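PDB 1W7C: lysyl oxidase from Pichia pastoris, which probably oxidises primary amines, including lysine side chains, to aldehydes, using a copper ion and a topaquinone cofactor. Local coordinates for residues P283-E287 with C375-A379; Q338-A342 with Q595-R599; Y344-D348 with T471-Y475; D407-L411 with I421-P425; K504-Y510 with L555-E561. All coordinates share one frame. Residues are numbered along the deposited sequence.

Contact 1 (P283-E287 with C375-A379); sequences PRLVE and CPSTA. Unlike the reference sequence in segment 375-379: Ser-377 (reference Ala).
Segment 283-287 is extended, with a short strand at 284-286. Segment 375-379 is a loop that forms a type I beta turn from Pro-376 to Ala-379, closed by Ala-379 N donating to Pro-376 O at 3.0 Å. The nearest CA pairs are Leu-285 with Pro-376 (6.9 Å) and Val-286 with Thr-378 (6.5 Å). No direct hydrogen bond joins the two segments.

Van der Waals contacts come first. Leu-285 (t, p) points toward the turn, with CD2 4.3 Å from Pro-376 CB. Thr-378 has chi1 p and sets CG2 3.5 Å from Leu-285 O. Glu-287 (m, t) brings OE2 3.8 Å from Thr-378 CB. Arg-284 (m, m, m) folds over Ser-377, with NH2 3.3 Å from Ser-377 CB. Ser-377 OG lies over one guanidinium face without a hydrogen bond; Arg-284 NH2 instead binds Ala-721 O.

Water supplies the polar links. Water 1 accepts from Arg-284 NE (3.2 Å) and Ser-377 N (3.1 Å) and donates to Leu-285 O (2.8 Å). Water 2 joins Glu-287 OE2 (2.7 Å) to Thr-378 O (2.9 Å). Water 4 joins Glu-287 OE2 to Thr-378 OG1, both at 2.8 Å.

This is a water-bridged surface contact at the subunit interface of the enzyme domain. Strand 284-286 pairs antiparallel with a strand of the second subunit. The turn leads into strand 380-388 and packs on strand 391-405, to which the Cys-375 to Cys-400 disulfide ties it.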
# COMPACT_ATOMS: atom_id res chain seq x y z
N PRO A 283 -1.73 22.30 3.29
CA PRO A 283 -2.63 22.04 4.44
C PRO A 283 -1.92 21.55 5.69
O PRO A 283 -0.82 20.97 5.62
CB PRO A 283 -3.64 21.03 3.90
CG PRO A 283 -3.58 21.21 2.41
CD PRO A 283 -2.14 21.54 2.11
N ARG A 284 -2.58 21.76 6.82
CA ARG A 284 -2.08 21.43 8.15
C ARG A 284 -3.13 20.57 8.85
O ARG A 284 -4.30 20.90 8.85
CB ARG A 284 -1.88 22.74 8.99
CG ARG A 284 -0.60 23.51 8.65
CD ARG A 284 0.68 22.94 9.28
NE ARG A 284 0.59 23.00 10.74
CZ ARG A 284 0.86 24.04 11.50
NH1 ARG A 284 1.33 25.15 10.97
NH2 ARG A 284 0.72 23.95 12.82
N LEU A 285 -2.69 19.53 9.53
CA LEU A 285 -3.45 18.82 10.52
C LEU A 285 -3.48 19.60 11.85
O LEU A 285 -2.47 20.08 12.32
CB LEU A 285 -2.77 17.47 10.73
CG LEU A 285 -3.56 16.38 11.38
CD1 LEU A 285 -4.71 15.97 10.45
CD2 LEU A 285 -2.58 15.23 11.66
N VAL A 286 -4.66 19.78 12.41
CA VAL A 286 -4.82 20.39 13.72
C VAL A 286 -5.69 19.50 14.61
O VAL A 286 -6.44 18.65 14.13
CB VAL A 286 -5.44 21.80 13.62
CG1 VAL A 286 -4.56 22.68 12.79
CG2 VAL A 286 -6.83 21.75 13.06
N GLU A 287 -5.59 19.79 15.91
CA GLU A 287 -6.35 19.10 16.94
C GLU A 287 -7.28 20.10 17.58
O GLU A 287 -6.89 20.78 18.54
CB GLU A 287 -5.39 18.50 17.98
CG GLU A 287 -4.75 17.22 17.45
CD GLU A 287 -3.70 16.60 18.33
OE1 GLU A 287 -3.22 17.24 19.29
OE2 GLU A 287 -3.29 15.48 18.02
N CYS A 375 7.42 15.11 11.06
CA CYS A 375 6.18 14.73 11.72
C CYS A 375 5.26 15.92 11.67
O CYS A 375 5.72 17.09 11.65
CB CYS A 375 6.43 14.35 13.20
SG CYS A 375 7.61 12.99 13.42
N PRO A 376 3.95 15.71 11.70
CA PRO A 376 3.03 16.86 11.81
C PRO A 376 3.27 17.69 13.06
O PRO A 376 3.83 17.26 14.07
CB PRO A 376 1.64 16.20 11.83
CG PRO A 376 1.85 14.83 11.24
CD PRO A 376 3.21 14.44 11.65
N SER A 377 2.83 18.93 12.96
CA SER A 377 3.01 19.91 14.02
C SER A 377 2.29 19.52 15.35
O SER A 377 2.68 19.98 16.42
CB SER A 377 2.55 21.29 13.54
OG SER A 377 3.35 21.73 12.44
N THR A 378 1.32 18.61 15.26
CA THR A 378 0.59 18.12 16.44
C THR A 378 1.34 16.97 17.14
O THR A 378 0.85 16.44 18.15
CB THR A 378 -0.75 17.56 16.03
OG1 THR A 378 -0.53 16.60 14.98
CG2 THR A 378 -1.67 18.63 15.46
N ALA A 379 2.48 16.58 16.63
CA ALA A 379 3.23 15.46 17.23
C ALA A 379 3.80 15.83 18.59
O ALA A 379 4.13 16.98 18.83
CB ALA A 379 4.38 15.03 16.35
O HOH W 1 0.22 19.98 11.58
O HOH W 2 -0.95 14.14 18.11
O HOH W 3 -0.79 16.85 20.33
O HOH W 4 -3.03 15.42 15.19

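Contact 2 (Q338-A342 with Q595-R599); sequences QELIA and QNWAR
The indole of Trp-597 (chi1 p, chi2 -89°) overlaps Glu-339 and Ile-341, with CZ2 3.5 Å from Glu-339 CG and 3.9 Å from Ile-341 CG2. The contact lies in the buried beta-sheet core of the copper amine oxidase enzyme domain. Segment 338-342 is extended, within strand 329-344. Segment 595-599 is a compact loop, with Ala-598 N donating to Gln-595 O at 3.2 Å. The nearest CA atoms, of Ile-341 and Gln-595, are 8.1 Å apart, so side chains make the contact. Ile-341 (p, t) puts CD1 3.8 Å from Ala-598 CB and CG2 3.5 Å from Gln-595 CD. Glu-339 (t, p) receives Gln-595 NE2 on OE2 at 3.0 Å. The same oxygen also binds Ser-357 and Ser-615. The Glu-339 side chain is about 5 Å from that of Asp-358, the predicted catalytic proton acceptor. This places the contact beside the probable active site. Gln-595 (m, m) is fixed within its own loop, where its OE1 accepts from Trp-597 NE1 at 2.8 Å.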
# COMPACT_ATOMS: atom_id res chain seq x y z
N GLN A 338 14.94 -5.69 13.40
CA GLN A 338 16.13 -6.46 13.71
C GLN A 338 17.36 -6.10 12.91
O GLN A 338 18.47 -6.16 13.42
CB GLN A 338 15.84 -7.95 13.46
CG GLN A 338 14.85 -8.48 14.44
CD GLN A 338 15.41 -8.59 15.81
OE1 GLN A 338 16.50 -9.14 16.01
NE2 GLN A 338 14.69 -8.05 16.78
N GLU A 339 17.16 -5.77 11.65
CA GLU A 339 18.29 -5.60 10.70
C GLU A 339 17.76 -4.98 9.44
O GLU A 339 16.60 -5.14 9.09
CB GLU A 339 18.97 -6.92 10.39
CG GLU A 339 20.15 -6.93 9.43
CD GLU A 339 21.35 -6.09 9.87
OE1 GLU A 339 21.25 -4.84 9.93
OE2 GLU A 339 22.45 -6.70 10.10
N LEU A 340 18.64 -4.24 8.79
CA LEU A 340 18.39 -3.69 7.47
C LEU A 340 19.66 -3.88 6.67
O LEU A 340 20.75 -3.49 7.11
CB LEU A 340 18.04 -2.19 7.46
CG LEU A 340 17.11 -1.56 8.41
CD1 LEU A 340 17.84 -1.33 9.70
CD2 LEU A 340 16.63 -0.20 7.79
N ILE A 341 19.53 -4.46 5.49
CA ILE A 341 20.66 -4.72 4.59
C ILE A 341 20.47 -3.93 3.30
O ILE A 341 19.35 -3.63 2.87
CB ILE A 341 20.88 -6.22 4.27
CG1 ILE A 341 19.65 -6.82 3.60
CG2 ILE A 341 21.28 -6.92 5.57
CD1 ILE A 341 19.90 -8.24 3.01
N ALA A 342 21.60 -3.60 2.69
CA ALA A 342 21.61 -3.01 1.38
C ALA A 342 22.68 -3.71 0.58
O ALA A 342 23.88 -3.56 0.88
CB ALA A 342 21.88 -1.51 1.44
N GLN A 595 23.37 -13.03 7.06
CA GLN A 595 22.06 -12.41 6.84
C GLN A 595 21.08 -13.44 6.29
O GLN A 595 20.31 -13.15 5.36
CB GLN A 595 22.17 -11.22 5.90
CG GLN A 595 23.17 -10.17 6.31
CD GLN A 595 22.81 -9.43 7.56
OE1 GLN A 595 21.75 -9.65 8.16
NE2 GLN A 595 23.66 -8.45 7.93
N ASN A 596 21.06 -14.64 6.87
CA ASN A 596 20.32 -15.76 6.30
C ASN A 596 18.79 -15.70 6.42
O ASN A 596 18.10 -16.50 5.86
CB ASN A 596 20.85 -17.06 6.88
CG ASN A 596 22.21 -17.44 6.36
OD1 ASN A 596 22.58 -17.10 5.22
ND2 ASN A 596 22.93 -18.26 7.14
N TRP A 597 18.28 -14.72 7.16
CA TRP A 597 16.86 -14.42 7.27
C TRP A 597 16.29 -13.74 6.03
O TRP A 597 15.08 -13.69 5.89
CB TRP A 597 16.64 -13.46 8.48
CG TRP A 597 17.46 -12.22 8.41
CD1 TRP A 597 18.71 -12.07 8.92
CD2 TRP A 597 17.19 -11.07 7.64
NE1 TRP A 597 19.22 -10.87 8.55
CE2 TRP A 597 18.30 -10.23 7.76
CE3 TRP A 597 16.09 -10.62 6.90
CZ2 TRP A 597 18.35 -8.97 7.16
CZ3 TRP A 597 16.14 -9.35 6.33
CH2 TRP A 597 17.26 -8.55 6.47
N ALA A 598 17.15 -13.24 5.13
CA ALA A 598 16.70 -12.31 4.08
C ALA A 598 16.31 -12.98 2.76
O ALA A 598 16.04 -12.31 1.79
CB ALA A 598 17.75 -11.24 3.85
N ARG A 599 16.18 -14.30 2.78
CA ARG A 599 16.03 -15.13 1.60
C ARG A 599 14.61 -15.59 1.29
O ARG A 599 14.39 -16.14 0.20
CB ARG A 599 16.92 -16.37 1.72
CG ARG A 599 16.64 -17.24 2.95
CD ARG A 599 17.65 -18.34 3.10
NE ARG A 599 17.52 -19.03 4.40
CZ ARG A 599 16.69 -20.03 4.62
NH1 ARG A 599 15.95 -20.54 3.66
NH2 ARG A 599 16.67 -20.58 5.81

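Contact 3 (Y344-D348 with T471-Y475)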
# COMPACT_ATOMS: atom_id res chain seq x y z
N TYR A 344 24.34 -4.69 -3.04
CA TYR A 344 24.51 -4.14 -4.40
C TYR A 344 25.00 -5.18 -5.37
O TYR A 344 25.76 -6.08 -4.98
CB TYR A 344 25.48 -2.93 -4.37
CG TYR A 344 24.88 -1.74 -3.68
CD1 TYR A 344 24.69 -1.72 -2.30
CD2 TYR A 344 24.44 -0.61 -4.39
CE1 TYR A 344 24.10 -0.66 -1.67
CE2 TYR A 344 23.83 0.44 -3.75
CZ TYR A 344 23.66 0.40 -2.40
OH TYR A 344 23.05 1.46 -1.79
N GLY A 345 24.54 -5.06 -6.62
CA GLY A 345 25.09 -5.82 -7.73
C GLY A 345 25.76 -4.88 -8.70
O GLY A 345 25.21 -3.84 -9.01
N SER A 346 26.93 -5.26 -9.23
CA SER A 346 27.68 -4.31 -10.05
C SER A 346 28.73 -4.99 -10.87
O SER A 346 29.08 -6.13 -10.61
CB SER A 346 28.39 -3.33 -9.12
OG SER A 346 29.14 -2.34 -9.80
N ASP A 347 29.18 -4.29 -11.90
CA ASP A 347 30.35 -4.69 -12.64
C ASP A 347 31.64 -4.32 -11.94
O ASP A 347 32.69 -4.83 -12.33
CB ASP A 347 30.36 -4.06 -14.05
CG ASP A 347 30.30 -2.51 -14.03
OD1 ASP A 347 29.60 -1.93 -13.16
OD2 ASP A 347 30.87 -1.82 -14.90
N ASP A 348 31.58 -3.45 -10.93
CA ASP A 348 32.79 -2.87 -10.33
C ASP A 348 33.06 -3.44 -8.95
O ASP A 348 32.15 -3.96 -8.30
CB ASP A 348 32.77 -1.33 -10.42
CG ASP A 348 32.04 -0.64 -9.31
OD1 ASP A 348 31.38 0.39 -9.64
OD2 ASP A 348 32.16 -0.96 -8.11
N THR A 471 30.81 -2.43 -19.58
CA THR A 471 30.48 -3.45 -18.58
C THR A 471 29.33 -3.12 -17.63
O THR A 471 28.84 -4.02 -16.94
CB THR A 471 31.73 -3.81 -17.72
OG1 THR A 471 32.27 -2.61 -17.11
CG2 THR A 471 32.84 -4.40 -18.59
N SER A 472 28.89 -1.86 -17.58
CA SER A 472 27.97 -1.44 -16.53
C SER A 472 26.50 -1.72 -16.80
O SER A 472 25.70 -1.69 -15.86
CB SER A 472 28.14 0.05 -16.24
OG SER A 472 29.41 0.38 -15.71
N ALA A 473 26.11 -1.91 -18.06
CA ALA A 473 24.70 -1.98 -18.42
C ALA A 473 23.89 -3.10 -17.77
O ALA A 473 22.71 -2.91 -17.53
CB ALA A 473 24.53 -2.01 -19.93
N PRO A 474 24.46 -4.29 -17.52
CA PRO A 474 23.69 -5.32 -16.82
C PRO A 474 23.34 -4.97 -15.37
O PRO A 474 22.62 -5.76 -14.76
CB PRO A 474 24.58 -6.56 -16.88
CG PRO A 474 25.49 -6.30 -18.05
CD PRO A 474 25.75 -4.81 -17.99
N TYR A 475 23.91 -3.90 -14.83
CA TYR A 475 23.84 -3.67 -13.41
C TYR A 475 23.27 -2.32 -13.02
O TYR A 475 23.28 -1.97 -11.84
CB TYR A 475 25.23 -3.81 -12.77
CG TYR A 475 25.88 -5.13 -13.01
CD1 TYR A 475 25.58 -6.23 -12.22
CD2 TYR A 475 26.83 -5.32 -14.03
CE1 TYR A 475 26.15 -7.45 -12.44
CE2 TYR A 475 27.43 -6.54 -14.25
CZ TYR A 475 27.08 -7.62 -13.45
OH TYR A 475 27.66 -8.86 -13.66
O HOH W 5 25.97 -1.50 -10.48
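One carboxylate oxygen gathers two hydroxyls here. Asp-347 OD2 accepts from Thr-471 OG1 at 2.7 Å and from Ser-472 OG at 2.8 Å. Asp-347 has chi1 p. Its CA-to-CB bond points sideways, yet the carboxylate swings across to the other loop. Neither hydroxyl depends on Asp-347 alone: Thr-471 OG1 also binds Asn-232 and Ser-472 OG also binds Asn-468 N.

The second feature is a ring under a peptide. Tyr-475 points toward segment 344-348, and Ser-346 C and Asp-347 N lie over one face of its ring. Asp-347 N is 3.3 Å from Tyr-475 CD2, and Ser-346 N is 3.4 Å from Tyr-475 CD1. The close approach matches the short spacing of Ser-346 and Tyr-475, whose CA atoms are 5.1 Å apart. Water 5 links the backbones, donating to Gly-345 O (2.9 Å) and Tyr-475 O (3.1 Å).

Each loop is also braced internally. Ser-346 OG accepts from Asp-348 N at 2.9 Å, which makes an ST turn. Tyr-475 N donates to Ser-472 O at 3.0 Å.

The contact lies between the subunit interface and the copper site. Tyr-475 OH bonds to Gln-531 of the second subunit, and Asp-347 O to Trp-521 of that subunit. Tyr-344 stacks on the copper ligand His-488. The pair of loops thus joins the dimer interface to the outer shell of the copper site.

Contact 4 (D407-L411 with I421-P425)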
# COMPACT_ATOMS: atom_id res chain seq x y z
N ASP A 407 -7.10 9.82 5.07
CA ASP A 407 -7.81 10.48 3.98
C ASP A 407 -9.07 9.74 3.50
O ASP A 407 -9.72 10.20 2.59
CB ASP A 407 -6.86 10.75 2.80
CG ASP A 407 -6.41 9.49 2.04
OD1 ASP A 407 -7.05 8.44 2.13
OD2 ASP A 407 -5.40 9.47 1.29
N TYR A 408 -9.40 8.65 4.16
CA TYR A 408 -10.57 7.83 3.86
C TYR A 408 -11.18 7.41 5.21
O TYR A 408 -10.45 7.23 6.21
CB TYR A 408 -10.19 6.59 3.01
CG TYR A 408 -9.30 5.65 3.76
CD1 TYR A 408 -7.94 5.90 3.90
CD2 TYR A 408 -9.81 4.50 4.34
CE1 TYR A 408 -7.12 5.03 4.61
CE2 TYR A 408 -9.00 3.63 5.04
CZ TYR A 408 -7.66 3.90 5.19
OH TYR A 408 -6.91 3.06 5.97
N SER A 409 -12.49 7.25 5.22
CA SER A 409 -13.18 6.81 6.42
C SER A 409 -12.86 5.34 6.75
O SER A 409 -12.42 4.58 5.89
CB SER A 409 -14.70 7.11 6.31
OG SER A 409 -15.36 6.02 5.73
N LEU A 410 -13.04 4.94 8.01
CA LEU A 410 -12.73 3.56 8.38
C LEU A 410 -13.74 2.59 7.77
O LEU A 410 -13.37 1.51 7.35
CB LEU A 410 -12.64 3.41 9.91
CG LEU A 410 -12.25 2.00 10.40
CD1 LEU A 410 -10.91 1.55 9.84
CD2 LEU A 410 -12.19 2.06 11.92
N LEU A 411 -15.00 2.99 7.76
CA LEU A 411 -16.06 2.22 7.11
C LEU A 411 -17.25 3.14 6.84
O LEU A 411 -17.28 4.29 7.29
CB LEU A 411 -16.46 0.98 7.93
CG LEU A 411 -17.17 1.14 9.25
CD1 LEU A 411 -18.60 1.67 9.12
CD2 LEU A 411 -17.22 -0.17 10.01
N ILE A 421 -21.23 6.51 8.80
CA ILE A 421 -19.82 6.63 8.43
C ILE A 421 -18.98 6.76 9.70
O ILE A 421 -19.32 7.55 10.57
CB ILE A 421 -19.56 7.89 7.49
CG1 ILE A 421 -20.58 8.00 6.36
CG2 ILE A 421 -18.12 7.86 6.96
CD1 ILE A 421 -20.58 9.30 5.72
N THR A 422 -17.88 6.03 9.75
CA THR A 422 -16.93 6.10 10.85
C THR A 422 -15.63 6.69 10.34
O THR A 422 -15.11 6.26 9.33
CB THR A 422 -16.67 4.70 11.40
OG1 THR A 422 -17.88 4.19 11.97
CG2 THR A 422 -15.63 4.76 12.53
N GLN A 423 -15.15 7.71 11.03
CA GLN A 423 -13.85 8.33 10.73
C GLN A 423 -12.71 7.37 11.04
O GLN A 423 -12.87 6.35 11.71
CB GLN A 423 -13.67 9.65 11.50
CG GLN A 423 -14.73 10.66 11.24
CD GLN A 423 -14.47 11.90 12.04
OE1 GLN A 423 -14.91 11.99 13.16
NE2 GLN A 423 -13.74 12.84 11.48
N ASN A 424 -11.53 7.73 10.57
CA ASN A 424 -10.34 6.87 10.65
C ASN A 424 -9.13 7.62 11.22
O ASN A 424 -8.13 7.80 10.56
CB ASN A 424 -10.03 6.36 9.24
CG ASN A 424 -9.12 5.16 9.18
OD1 ASN A 424 -8.78 4.53 10.18
ND2 ASN A 424 -8.75 4.80 7.94
N PRO A 425 -9.22 8.01 12.49
CA PRO A 425 -8.03 8.50 13.20
C PRO A 425 -7.12 7.35 13.55
O PRO A 425 -7.58 6.26 13.87
CB PRO A 425 -8.62 9.09 14.47
CG PRO A 425 -9.81 8.19 14.73
CD PRO A 425 -10.40 7.97 13.37
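Asn-424, Thr-422 and Leu-410 bury the most area. Asn-424 leads, with 90 Å². Its chi1 is t, which carries the amide to Tyr-408. ND2 lies over one face of that ring, 3.1 Å from Tyr-408 CZ, and makes a weak hydrogen bond to Tyr-408 O at 3.4 Å. The same tyrosine forms a cation-pi pair with Arg-457 of the second subunit.

Thr-422 holds the backbone link. Thr-422 N donates to Leu-411 O at 3.1 Å. This bond joins an antiparallel hydrogen-bonded pair, Leu-411 with Thr-422, CA to CA 5.5 Å, where strands 411-415 and 418-433 come together as a hairpin. Thr-422 O accepts instead from the preceding residue, at 2.8 Å from Leu-410 N. Thr-422 OG1 turns to Arg-687.

Leu-410 points toward the other segment. Its CB is 4.2 Å from Thr-422 CG2 and 3.5 Å from Gln-423 O, and its CD1 is 3.7 Å from Asn-424 OD1.

The chemistry is uneven. Two good hydrogen bonds, both between backbone atoms, fix the hairpin at Thr-422, while the side-chain bond of Asn-424 is weak and Gln-423 O is buried without a polar partner. Close packing and the backbone bonds, more than side-chain polarity, hold the two segments together.

Contact 5 (K504-Y510 with L555-E561); sequences KNRASQY and LLIESAE. Unlike the reference sequence in segment 504-510: Gln-509 (reference Lys).
Two neighbouring antiparallel strands of the large sheet of the enzyme domain meet here. Strands 504-510 and 555-559 run at 151° with axes 4.5 Å apart. Leu-555 sits opposite Gln-509 in a non-hydrogen-bonded pair; its CD1 is 3.5 Å from Ser-508 O. Leu-556 pairs with Ser-508: its N donates to Ser-508 O (2.8 Å) and its O accepts from Ser-508 N (2.9 Å). Its CD1 meets the ring edge of Tyr-510 at CE1, 3.5 Å away. Ile-557 (m, m) faces Ala-507, CD1 to CB 3.9 Å. Its side chain is about 4 Å from that of the calcium ligand Leu-498. Glu-558 (m, t) pairs with Arg-506: Glu-558 N donates to Arg-506 O and Glu-558 O accepts from Arg-506 N, both at 2.8 Å. Its OE2 accepts from Ser-508 OG (2.7 Å), and OE1 forms a salt bridge with Arg-534. Ser-559 lies opposite Asn-505 with diverging side chains; its OG binds Glu-562 N. The chain changes direction at Ala-560. Ala-560 N donates to Lys-504 O (3.0 Å), and Ala-560 O accepts from Arg-506 NH1 (2.8 Å). Glu-561 closes with a salt bridge, OE2 to NZ of the all-t Lys-504, 3.3 Å.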
# COMPACT_ATOMS: atom_id res chain seq x y z
N LYS A 504 0.51 -19.70 23.75
CA LYS A 504 0.41 -20.98 23.07
C LYS A 504 -0.46 -20.79 21.83
O LYS A 504 -1.68 -20.57 21.95
CB LYS A 504 -0.17 -22.08 23.98
CG LYS A 504 -0.12 -23.44 23.38
CD LYS A 504 -0.79 -24.55 24.23
CE LYS A 504 -0.69 -25.94 23.57
NZ LYS A 504 -1.28 -26.99 24.45
N ASN A 505 0.18 -20.89 20.66
CA ASN A 505 -0.44 -20.55 19.40
C ASN A 505 -0.20 -21.64 18.35
O ASN A 505 0.51 -22.62 18.58
CB ASN A 505 0.13 -19.20 18.86
CG ASN A 505 -0.27 -17.95 19.65
OD1 ASN A 505 0.23 -16.87 19.31
ND2 ASN A 505 -1.18 -18.04 20.64
N ARG A 506 -0.87 -21.46 17.20
CA ARG A 506 -0.66 -22.28 16.00
C ARG A 506 -0.58 -21.30 14.85
O ARG A 506 -1.14 -20.22 14.93
CB ARG A 506 -1.86 -23.17 15.77
CG ARG A 506 -1.96 -24.30 16.61
CD ARG A 506 -2.86 -25.42 15.98
NE ARG A 506 -3.02 -26.41 16.98
CZ ARG A 506 -3.80 -26.29 18.05
NH1 ARG A 506 -4.66 -25.33 18.13
NH2 ARG A 506 -3.80 -27.27 18.94
N ALA A 507 0.19 -21.62 13.84
CA ALA A 507 0.23 -20.83 12.63
C ALA A 507 -0.47 -21.64 11.54
O ALA A 507 -0.23 -22.82 11.39
CB ALA A 507 1.65 -20.55 12.21
N SER A 508 -1.33 -20.97 10.79
CA SER A 508 -2.11 -21.64 9.76
C SER A 508 -2.23 -20.79 8.54
O SER A 508 -1.93 -19.60 8.54
CB SER A 508 -3.51 -21.96 10.26
OG SER A 508 -4.27 -20.76 10.43
N GLN A 509 -2.60 -21.42 7.44
CA GLN A 509 -2.95 -20.68 6.24
C GLN A 509 -4.27 -21.20 5.69
O GLN A 509 -4.51 -22.42 5.69
CB GLN A 509 -1.86 -20.84 5.18
CG GLN A 509 -1.60 -22.21 4.73
CD GLN A 509 -0.50 -22.28 3.72
OE1 GLN A 509 -0.04 -21.24 3.20
NE2 GLN A 509 -0.05 -23.51 3.44
N TYR A 510 -5.11 -20.28 5.25
CA TYR A 510 -6.25 -20.64 4.40
C TYR A 510 -5.80 -20.54 2.95
O TYR A 510 -5.57 -19.42 2.46
CB TYR A 510 -7.45 -19.74 4.67
CG TYR A 510 -8.20 -20.10 5.94
CD1 TYR A 510 -7.82 -19.61 7.16
CD2 TYR A 510 -9.24 -21.00 5.92
CE1 TYR A 510 -8.48 -19.95 8.32
CE2 TYR A 510 -9.90 -21.37 7.08
CZ TYR A 510 -9.51 -20.83 8.28
OH TYR A 510 -10.16 -21.19 9.45
N LEU A 555 -2.54 -15.90 5.86
CA LEU A 555 -1.65 -16.42 6.92
C LEU A 555 -2.12 -15.92 8.29
O LEU A 555 -2.27 -14.72 8.52
CB LEU A 555 -0.21 -15.96 6.72
CG LEU A 555 0.81 -16.40 7.78
CD1 LEU A 555 0.98 -17.86 7.80
CD2 LEU A 555 2.15 -15.71 7.54
N LEU A 556 -2.30 -16.86 9.21
CA LEU A 556 -2.80 -16.59 10.54
C LEU A 556 -1.84 -17.06 11.62
O LEU A 556 -1.26 -18.14 11.52
CB LEU A 556 -4.16 -17.26 10.79
CG LEU A 556 -5.32 -16.97 9.85
CD1 LEU A 556 -6.53 -17.78 10.22
CD2 LEU A 556 -5.61 -15.47 9.77
N ILE A 557 -1.80 -16.28 12.71
CA ILE A 557 -1.39 -16.77 14.00
C ILE A 557 -2.65 -16.91 14.85
O ILE A 557 -3.33 -15.94 15.12
CB ILE A 557 -0.36 -15.87 14.66
CG1 ILE A 557 0.87 -15.65 13.75
CG2 ILE A 557 0.03 -16.43 16.04
CD1 ILE A 557 1.64 -16.85 13.34
N GLU A 558 -2.94 -18.16 15.23
CA GLU A 558 -4.14 -18.51 15.99
C GLU A 558 -3.80 -18.83 17.44
O GLU A 558 -2.75 -19.39 17.73
CB GLU A 558 -4.76 -19.81 15.41
CG GLU A 558 -5.20 -19.74 13.96
CD GLU A 558 -5.80 -21.04 13.48
OE1 GLU A 558 -5.82 -22.07 14.25
OE2 GLU A 558 -6.24 -21.11 12.28
N SER A 559 -4.71 -18.49 18.34
CA SER A 559 -4.67 -19.09 19.67
C SER A 559 -4.78 -20.61 19.53
O SER A 559 -5.62 -21.08 18.77
CB SER A 559 -5.82 -18.60 20.49
OG SER A 559 -5.76 -19.17 21.79
N ALA A 560 -4.02 -21.37 20.31
CA ALA A 560 -4.13 -22.82 20.28
C ALA A 560 -5.46 -23.30 20.86
O ALA A 560 -6.00 -24.31 20.39
CB ALA A 560 -2.97 -23.49 20.99
N GLU A 561 -5.96 -22.59 21.87
CA GLU A 561 -7.11 -23.04 22.64
C GLU A 561 -8.32 -22.11 22.63
O GLU A 561 -9.45 -22.59 22.76
CB GLU A 561 -6.70 -23.32 24.10
CG GLU A 561 -5.38 -24.09 24.32
CD GLU A 561 -5.48 -25.57 24.06
OE1 GLU A 561 -6.61 -26.09 23.92
OE2 GLU A 561 -4.41 -26.22 24.00
O HOH W 6 -4.10 -21.33 23.73
O HOH W 7 -5.68 -23.04 16.73
O HOH W 8 -5.07 -27.14 21.54
O HOH W 9 -8.95 -20.62 11.90

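Contacts 2 and 3 adjoin in sequence where strand 329-344 ends and the next loop begins, with centres 22 Å apart. Contact 2 is the deepest, about 10 Å from the chain centre, and relies on side chains near the probable active site. Contact 3 is buried partly at the subunit interface and uses hydroxyls on a carboxylate. Contacts 1, 3 and 4 touch the second subunit broadly, contact 5 through Tyr-510. Contacts 1 and 4, centres 18 Å apart, differ in chemistry: contact 1 is a surface contact bridged by water, whereas contact 4 is buried and held by backbone bonds. Contacts 2, 4 and 5 reach the same large sheet. Contact 5 alone is a regular strand pair, ending in exposed charges.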